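Local coordinates for protein HpcE (Thermus thermophilus, PDB 1WZO) that probably catalyses an isomerisation in the breakdown of homoprotocatechuate, as a 2-hydroxyhepta-2,4-diene-1,7-dioate isomerase of the fumarylacetoacetate hydrolase family, at residues B[45-50]-B[201-206]; B[99-104]-B[122-127]; B[105-110]-B[205-210]. One frame throughout, in Å; residues are numbered along the deposited sequence.

Contact 1 of 3, residues B[45-50]-B[201-206]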
# COMPACT_ATOMS: atom_id res chain seq x y z
N LYS B 45 -7.27 0.53 10.21
CA LYS B 45 -7.50 1.37 11.37
C LYS B 45 -7.86 0.52 12.58
O LYS B 45 -8.49 -0.53 12.44
CB LYS B 45 -8.59 2.41 11.10
CG LYS B 45 -9.88 1.85 10.51
CD LYS B 45 -10.89 2.99 10.30
CE LYS B 45 -12.18 2.50 9.63
NZ LYS B 45 -11.94 1.99 8.25
N ILE B 46 -7.47 1.00 13.75
CA ILE B 46 -7.69 0.31 15.01
C ILE B 46 -8.50 1.15 15.98
O ILE B 46 -8.09 2.27 16.32
CB ILE B 46 -6.34 -0.01 15.68
CG1 ILE B 46 -5.42 -0.74 14.69
CG2 ILE B 46 -6.56 -0.86 16.94
CD1 ILE B 46 -3.95 -0.76 15.11
N LEU B 47 -9.63 0.62 16.43
CA LEU B 47 -10.47 1.31 17.41
C LEU B 47 -10.57 0.46 18.67
O LEU B 47 -10.65 -0.76 18.59
CB LEU B 47 -11.88 1.53 16.88
CG LEU B 47 -12.07 2.48 15.70
CD1 LEU B 47 -11.84 1.73 14.40
CD2 LEU B 47 -13.49 3.05 15.72
N GLY B 48 -10.57 1.12 19.82
CA GLY B 48 -10.69 0.41 21.08
C GLY B 48 -11.92 0.93 21.80
O GLY B 48 -12.51 1.94 21.38
N VAL B 49 -12.34 0.25 22.86
CA VAL B 49 -13.50 0.68 23.63
C VAL B 49 -13.07 0.77 25.07
O VAL B 49 -12.48 -0.17 25.61
CB VAL B 49 -14.66 -0.33 23.51
CG1 VAL B 49 -15.93 0.24 24.12
CG2 VAL B 49 -14.89 -0.68 22.06
N ALA B 50 -13.34 1.90 25.71
CA ALA B 50 -12.97 2.08 27.10
C ALA B 50 -14.13 1.65 27.99
O ALA B 50 -15.28 1.63 27.54
CB ALA B 50 -12.62 3.54 27.37
N GLU B 201 -22.29 1.47 11.83
CA GLU B 201 -23.48 2.26 11.56
C GLU B 201 -23.10 3.60 10.92
O GLU B 201 -23.84 4.12 10.09
CB GLU B 201 -24.27 2.51 12.85
CG GLU B 201 -25.58 3.28 12.64
CD GLU B 201 -25.42 4.80 12.74
OE1 GLU B 201 -26.25 5.53 12.15
OE2 GLU B 201 -24.49 5.27 13.43
N PHE B 202 -21.95 4.15 11.30
CA PHE B 202 -21.51 5.45 10.78
C PHE B 202 -20.12 5.43 10.14
O PHE B 202 -19.74 6.36 9.43
CB PHE B 202 -21.53 6.48 11.92
CG PHE B 202 -20.53 6.21 13.02
CD1 PHE B 202 -19.20 6.60 12.88
CD2 PHE B 202 -20.91 5.55 14.18
CE1 PHE B 202 -18.26 6.33 13.89
CE2 PHE B 202 -19.99 5.28 15.19
CZ PHE B 202 -18.66 5.66 15.05
N MET B 203 -19.36 4.36 10.38
CA MET B 203 -18.00 4.24 9.86
C MET B 203 -17.80 2.92 9.12
O MET B 203 -18.02 1.86 9.69
CB MET B 203 -17.00 4.32 11.02
CG MET B 203 -15.54 4.22 10.61
SD MET B 203 -14.43 4.06 12.03
CE MET B 203 -14.85 5.52 12.98
N THR B 204 -17.37 2.99 7.86
CA THR B 204 -17.13 1.77 7.10
C THR B 204 -15.88 1.05 7.59
O THR B 204 -14.79 1.62 7.60
CB THR B 204 -16.95 2.08 5.60
OG1 THR B 204 -18.14 2.69 5.09
CG2 THR B 204 -16.67 0.80 4.81
N LEU B 205 -16.03 -0.20 8.02
CA LEU B 205 -14.87 -0.97 8.47
C LEU B 205 -14.42 -1.80 7.29
O LEU B 205 -15.23 -2.42 6.60
CB LEU B 205 -15.22 -1.87 9.67
CG LEU B 205 -15.67 -1.13 10.93
CD1 LEU B 205 -15.99 -2.14 12.03
CD2 LEU B 205 -14.57 -0.18 11.39
N GLU B 206 -13.11 -1.82 7.05
CA GLU B 206 -12.56 -2.55 5.91
C GLU B 206 -11.78 -3.77 6.37
O GLU B 206 -11.40 -3.86 7.54
CB GLU B 206 -11.65 -1.61 5.11
CG GLU B 206 -12.32 -0.27 4.79
CD GLU B 206 -11.37 0.75 4.17
OE1 GLU B 206 -10.23 0.88 4.65
OE2 GLU B 206 -11.78 1.43 3.21
O HOH W 1 -8.72 0.87 7.08
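Lys45 lies along the side chain of Met203, the two sliding past each other in opposite directions with CE of Lys45 3.6 Å from SD of Met203. The lysine leaves the backbone with CG between the backbone N and the carbonyl carbon (chi1 50°), runs extended to CE and bends only at its last torsion, which turns NZ onto the carbonyl oxygen of Thr204. That hydrogen bond, Lys45 NZ to Thr204 O, measures 2.9 Å and lies in the carbonyl plane. The stronger partner of the ammonium is Asp209, which forms a salt bridge with it through OD2. Glu206 stands beyond salt-bridge range, its OE1 4.1 Å from Lys45 NZ, although its negative charge would still be expected to favour the protonated amine. A water accepting a weak bond from the backbone N of Lys45 donates to OE1 of Glu206. Lys45 precedes strand 46-50, which runs parallel to strand 210-212 in the fumarylacetoacetate hydrolase fold, while 201-206 is part of the connection from helix 192-200 to that same neighbouring strand. Two residues on, Leu47 meets Met203 tip to tip: CD2 of Leu47 is 3.9 Å from CE of Met203, whose chain bends at its final torsion (chi3 -56°). CD2 of Leu205 fills in beside the lysine, 4.0 Å from its CE, and packs more loosely on CD1 of Leu47. OG1 of Thr204 hydrogen-bonds to Asp149 of the second subunit, and Met203 packs on Ile143 of that subunit.

Contact 2 of 3, residues B[99-104]-B[122-127]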
# COMPACT_ATOMS: atom_id res chain seq x y z
N GLU B 99 -6.50 -7.61 26.01
CA GLU B 99 -7.78 -7.52 25.32
C GLU B 99 -7.90 -8.41 24.11
O GLU B 99 -6.92 -8.68 23.41
CB GLU B 99 -8.04 -6.06 24.87
CG GLU B 99 -7.65 -5.01 25.90
CD GLU B 99 -8.16 -3.62 25.56
OE1 GLU B 99 -8.68 -3.42 24.44
OE2 GLU B 99 -8.04 -2.72 26.41
N LEU B 100 -9.11 -8.89 23.87
CA LEU B 100 -9.39 -9.71 22.70
C LEU B 100 -9.45 -8.72 21.54
O LEU B 100 -10.17 -7.72 21.62
CB LEU B 100 -10.74 -10.41 22.84
CG LEU B 100 -11.25 -11.17 21.61
CD1 LEU B 100 -10.33 -12.35 21.30
CD2 LEU B 100 -12.68 -11.64 21.85
N ALA B 101 -8.70 -8.99 20.49
CA ALA B 101 -8.68 -8.14 19.30
C ALA B 101 -9.43 -8.85 18.18
O ALA B 101 -9.18 -10.02 17.89
CB ALA B 101 -7.24 -7.86 18.88
N VAL B 102 -10.36 -8.13 17.55
CA VAL B 102 -11.18 -8.68 16.48
C VAL B 102 -10.73 -8.12 15.14
O VAL B 102 -10.62 -6.90 14.97
CB VAL B 102 -12.66 -8.32 16.70
CG1 VAL B 102 -13.54 -8.95 15.63
CG2 VAL B 102 -13.08 -8.76 18.10
N VAL B 103 -10.48 -9.01 14.19
CA VAL B 103 -10.02 -8.61 12.86
C VAL B 103 -11.14 -8.72 11.83
O VAL B 103 -11.69 -9.80 11.61
CB VAL B 103 -8.83 -9.49 12.42
CG1 VAL B 103 -8.23 -8.94 11.12
CG2 VAL B 103 -7.78 -9.52 13.53
N VAL B 104 -11.47 -7.60 11.20
CA VAL B 104 -12.52 -7.55 10.19
C VAL B 104 -12.09 -8.26 8.91
O VAL B 104 -10.97 -8.08 8.44
CB VAL B 104 -12.89 -6.08 9.87
CG1 VAL B 104 -13.93 -6.02 8.77
CG2 VAL B 104 -13.43 -5.40 11.13
N GLY B 122 -10.90 -13.12 11.89
CA GLY B 122 -10.33 -13.90 12.97
C GLY B 122 -10.04 -13.07 14.21
O GLY B 122 -10.47 -11.91 14.30
N TYR B 123 -9.28 -13.64 15.14
CA TYR B 123 -8.95 -12.96 16.39
C TYR B 123 -7.47 -13.05 16.72
O TYR B 123 -6.75 -13.86 16.16
CB TYR B 123 -9.75 -13.60 17.53
CG TYR B 123 -11.24 -13.58 17.32
CD1 TYR B 123 -12.01 -12.49 17.72
CD2 TYR B 123 -11.89 -14.64 16.68
CE1 TYR B 123 -13.37 -12.45 17.48
CE2 TYR B 123 -13.26 -14.61 16.43
CZ TYR B 123 -13.99 -13.51 16.84
OH TYR B 123 -15.34 -13.45 16.58
N THR B 124 -7.04 -12.19 17.64
CA THR B 124 -5.66 -12.18 18.09
C THR B 124 -5.65 -11.55 19.47
O THR B 124 -6.70 -11.16 19.99
CB THR B 124 -4.73 -11.41 17.12
OG1 THR B 124 -3.37 -11.64 17.49
CG2 THR B 124 -5.00 -9.91 17.15
N ILE B 125 -4.47 -11.46 20.07
CA ILE B 125 -4.32 -10.87 21.40
C ILE B 125 -3.71 -9.47 21.27
O ILE B 125 -2.87 -9.23 20.41
CB ILE B 125 -3.38 -11.70 22.29
CG1 ILE B 125 -3.87 -13.15 22.38
CG2 ILE B 125 -3.26 -11.07 23.67
CD1 ILE B 125 -2.83 -14.10 22.95
N ALA B 126 -4.14 -8.56 22.14
CA ALA B 126 -3.61 -7.21 22.13
C ALA B 126 -3.25 -6.78 23.55
O ALA B 126 -3.90 -7.17 24.52
CB ALA B 126 -4.63 -6.23 21.55
N ASN B 127 -2.20 -5.98 23.65
CA ASN B 127 -1.79 -5.42 24.93
C ASN B 127 -2.00 -3.91 24.72
O ASN B 127 -1.14 -3.23 24.15
CB ASN B 127 -0.31 -5.71 25.20
CG ASN B 127 0.10 -5.31 26.60
OD1 ASN B 127 -0.61 -4.53 27.26
ND2 ASN B 127 1.23 -5.83 27.07
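Strands 99-104 and 122-127 pair antiparallel with their axes 4.8 Å apart, Glu99 facing Ala126, Ala101 facing Thr124 and Val103 facing Gly122 as hydrogen-bonded pairs. Ala101 N reaches Thr124 O at 3.0 Å, and the return bond from Thr124 N to Ala101 O is similar; at the Val103-Gly122 end the bond from Gly122 N is weak. On the face bearing Leu100, Val102 and Tyr123, the tyrosine side chain lies beside Val102 and points the same way. CG2 of Val102 sits at the ring edge, 3.8 Å from Tyr123 CE1, whereas Leu100 approaches obliquely, its CD1 4.0 Å from Tyr123 CD1. The other face is tight: CB of Ala101 is 3.5 Å from CG2 of Thr124, closer than usual carbon packing. Thr124 has OG1 anti to the backbone N (chi1 -170°), hydrogen-bonded to Phe157 O, which puts its methyl between the backbone N and the carbonyl carbon, facing Ala101. In this strand pair of the fumarylacetoacetate hydrolase-family domain, alternate residues of 99-104 thus spend their backbone polarity on 122-127, while Leu100 and Val102 bond to Thr213 and Leu211, and the threonine hydroxyl is taken up by strand 152-159.

Contact 3 of 3, residues B[105-110]-B[205-210]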
# COMPACT_ATOMS: atom_id res chain seq x y z
N GLY B 105 -12.99 -9.07 8.34
CA GLY B 105 -12.68 -9.81 7.13
C GLY B 105 -13.39 -9.34 5.87
O GLY B 105 -12.93 -9.63 4.75
N ARG B 106 -14.51 -8.65 6.03
CA ARG B 106 -15.27 -8.13 4.90
C ARG B 106 -15.76 -6.72 5.21
O ARG B 106 -16.01 -6.40 6.36
CB ARG B 106 -16.49 -9.02 4.61
CG ARG B 106 -16.15 -10.35 3.96
CD ARG B 106 -17.41 -11.04 3.45
NE ARG B 106 -18.27 -11.49 4.54
CZ ARG B 106 -19.59 -11.30 4.58
NH1 ARG B 106 -20.20 -10.66 3.59
NH2 ARG B 106 -20.29 -11.76 5.60
N PRO B 107 -15.90 -5.87 4.18
CA PRO B 107 -16.37 -4.49 4.37
C PRO B 107 -17.67 -4.44 5.16
O PRO B 107 -18.63 -5.14 4.84
CB PRO B 107 -16.54 -3.99 2.94
CG PRO B 107 -15.48 -4.73 2.20
CD PRO B 107 -15.62 -6.13 2.76
N MET B 108 -17.69 -3.60 6.20
CA MET B 108 -18.86 -3.46 7.05
C MET B 108 -19.41 -2.04 7.09
O MET B 108 -18.70 -1.09 7.40
CB MET B 108 -18.53 -3.87 8.49
CG MET B 108 -17.96 -5.27 8.67
SD MET B 108 -17.69 -5.61 10.44
CE MET B 108 -19.35 -6.13 10.93
N LYS B 109 -20.70 -1.91 6.78
CA LYS B 109 -21.39 -0.63 6.84
C LYS B 109 -22.85 -0.96 7.11
O LYS B 109 -23.49 -1.67 6.34
CB LYS B 109 -21.27 0.15 5.52
CG LYS B 109 -21.88 1.55 5.60
CD LYS B 109 -21.21 2.39 6.69
CE LYS B 109 -21.88 3.75 6.89
NZ LYS B 109 -21.69 4.66 5.73
N ARG B 110 -23.36 -0.44 8.23
CA ARG B 110 -24.73 -0.66 8.66
C ARG B 110 -25.06 -2.15 8.82
O ARG B 110 -26.11 -2.62 8.38
CB ARG B 110 -25.71 -0.01 7.68
CG ARG B 110 -25.59 1.50 7.61
CD ARG B 110 -26.65 2.11 6.71
NE ARG B 110 -26.48 3.55 6.57
CZ ARG B 110 -26.53 4.41 7.58
NH1 ARG B 110 -26.73 3.98 8.82
NH2 ARG B 110 -26.35 5.71 7.36
N LEU B 205 -16.03 -0.20 8.02
CA LEU B 205 -14.87 -0.97 8.47
C LEU B 205 -14.42 -1.80 7.29
O LEU B 205 -15.23 -2.42 6.60
CB LEU B 205 -15.22 -1.87 9.67
CG LEU B 205 -15.67 -1.13 10.93
CD1 LEU B 205 -15.99 -2.14 12.03
CD2 LEU B 205 -14.57 -0.18 11.39
N GLU B 206 -13.11 -1.82 7.05
CA GLU B 206 -12.56 -2.55 5.91
C GLU B 206 -11.78 -3.77 6.37
O GLU B 206 -11.40 -3.86 7.54
CB GLU B 206 -11.65 -1.61 5.11
CG GLU B 206 -12.32 -0.27 4.79
CD GLU B 206 -11.37 0.75 4.17
OE1 GLU B 206 -10.23 0.88 4.65
OE2 GLU B 206 -11.78 1.43 3.21
N PRO B 207 -11.54 -4.73 5.46
CA PRO B 207 -10.78 -5.93 5.82
C PRO B 207 -9.45 -5.53 6.47
O PRO B 207 -8.76 -4.64 5.98
CB PRO B 207 -10.58 -6.63 4.48
CG PRO B 207 -11.85 -6.29 3.74
CD PRO B 207 -12.01 -4.81 4.06
N TYR B 208 -9.13 -6.19 7.57
CA TYR B 208 -7.92 -5.95 8.35
C TYR B 208 -7.99 -4.80 9.34
O TYR B 208 -7.00 -4.49 10.01
CB TYR B 208 -6.69 -5.85 7.44
CG TYR B 208 -6.44 -7.16 6.73
CD1 TYR B 208 -6.60 -7.27 5.35
CD2 TYR B 208 -6.14 -8.32 7.45
CE1 TYR B 208 -6.47 -8.51 4.70
CE2 TYR B 208 -6.01 -9.55 6.82
CZ TYR B 208 -6.18 -9.64 5.45
OH TYR B 208 -6.07 -10.86 4.82
N ASP B 209 -9.15 -4.16 9.44
CA ASP B 209 -9.33 -3.11 10.44
C ASP B 209 -9.42 -3.91 11.73
O ASP B 209 -9.79 -5.09 11.71
CB ASP B 209 -10.62 -2.32 10.22
CG ASP B 209 -10.46 -1.21 9.18
OD1 ASP B 209 -9.31 -0.96 8.75
OD2 ASP B 209 -11.47 -0.58 8.81
N VAL B 210 -9.10 -3.28 12.86
CA VAL B 210 -9.10 -4.00 14.14
C VAL B 210 -9.92 -3.35 15.24
O VAL B 210 -9.92 -2.12 15.39
CB VAL B 210 -7.65 -4.18 14.66
CG1 VAL B 210 -7.66 -4.85 16.04
CG2 VAL B 210 -6.83 -4.98 13.66
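Met108 packs against Leu205 mainly through CB. CB lies 4.0 Å from CB of Leu205; CG then stands anti to the carbonyl carbon (chi1 -56°), and the chain continues extended to SD, which only grazes CD1 of Leu205 at 4.2 Å. A bend at the last torsion follows and carries CE off from Leu205; the side chain also packs on Tyr119 and on Leu196 and Ser200. Two backbone hydrogen bonds hold the roots of these side chains together: Met108 N to Leu205 O, 2.8 Å, and Leu205 N to Met108 O, 2.9 Å, each donor in the plane of the carbonyl it meets. Leu205 O also receives a CA-H contact from Pro107. Beside this single antiparallel bridge the two prolines cross, CD of Pro107 lying 3.9 Å from CG of Pro207. Pro207 CG also rests 3.7 Å from the carbonyl oxygen of Gly105. An alanine in place of Pro207 would probably leave a gap against Pro107 and Gly105 and give the turn's backbone more freedom to move. Asp209 secures the 205-210 side from within: its OD2, met from above the carboxylate plane, takes the N-H of Glu206 at 2.7 Å. Asp209 N bonds back to Glu206 O, closing the chain on itself with Pro207 and Tyr208 at the corners. Proline followed by a residue of positive phi (Tyr208, 83°) is the classic make-up of a type II beta turn, which here leads into strand 210-212.

How the contacts relate
Contacts 1 and 3 are neighbours, their centres about 8 Å apart, and share Leu205 and Glu206; the centre of contact 2 lies about 13 Å from that of contact 1 and 14 Å from that of contact 3, nearer the middle of the chain. In sequence, 45-50 comes first, then 99-104 and 105-110 in direct succession, 122-127, and last 201-210. Contact 2 is therefore nested within the loop closed by contact 1, whereas contacts 2 and 3 interleave. Strand 210-212 pairs with both 46-50 and 94-104. The connection entering it supplies a segment to contacts 1 and 3 and reaches contact 2 through backbone bonds of Val104 with Tyr208 and Asp209. Contacts 1 and 3 also touch the second subunit.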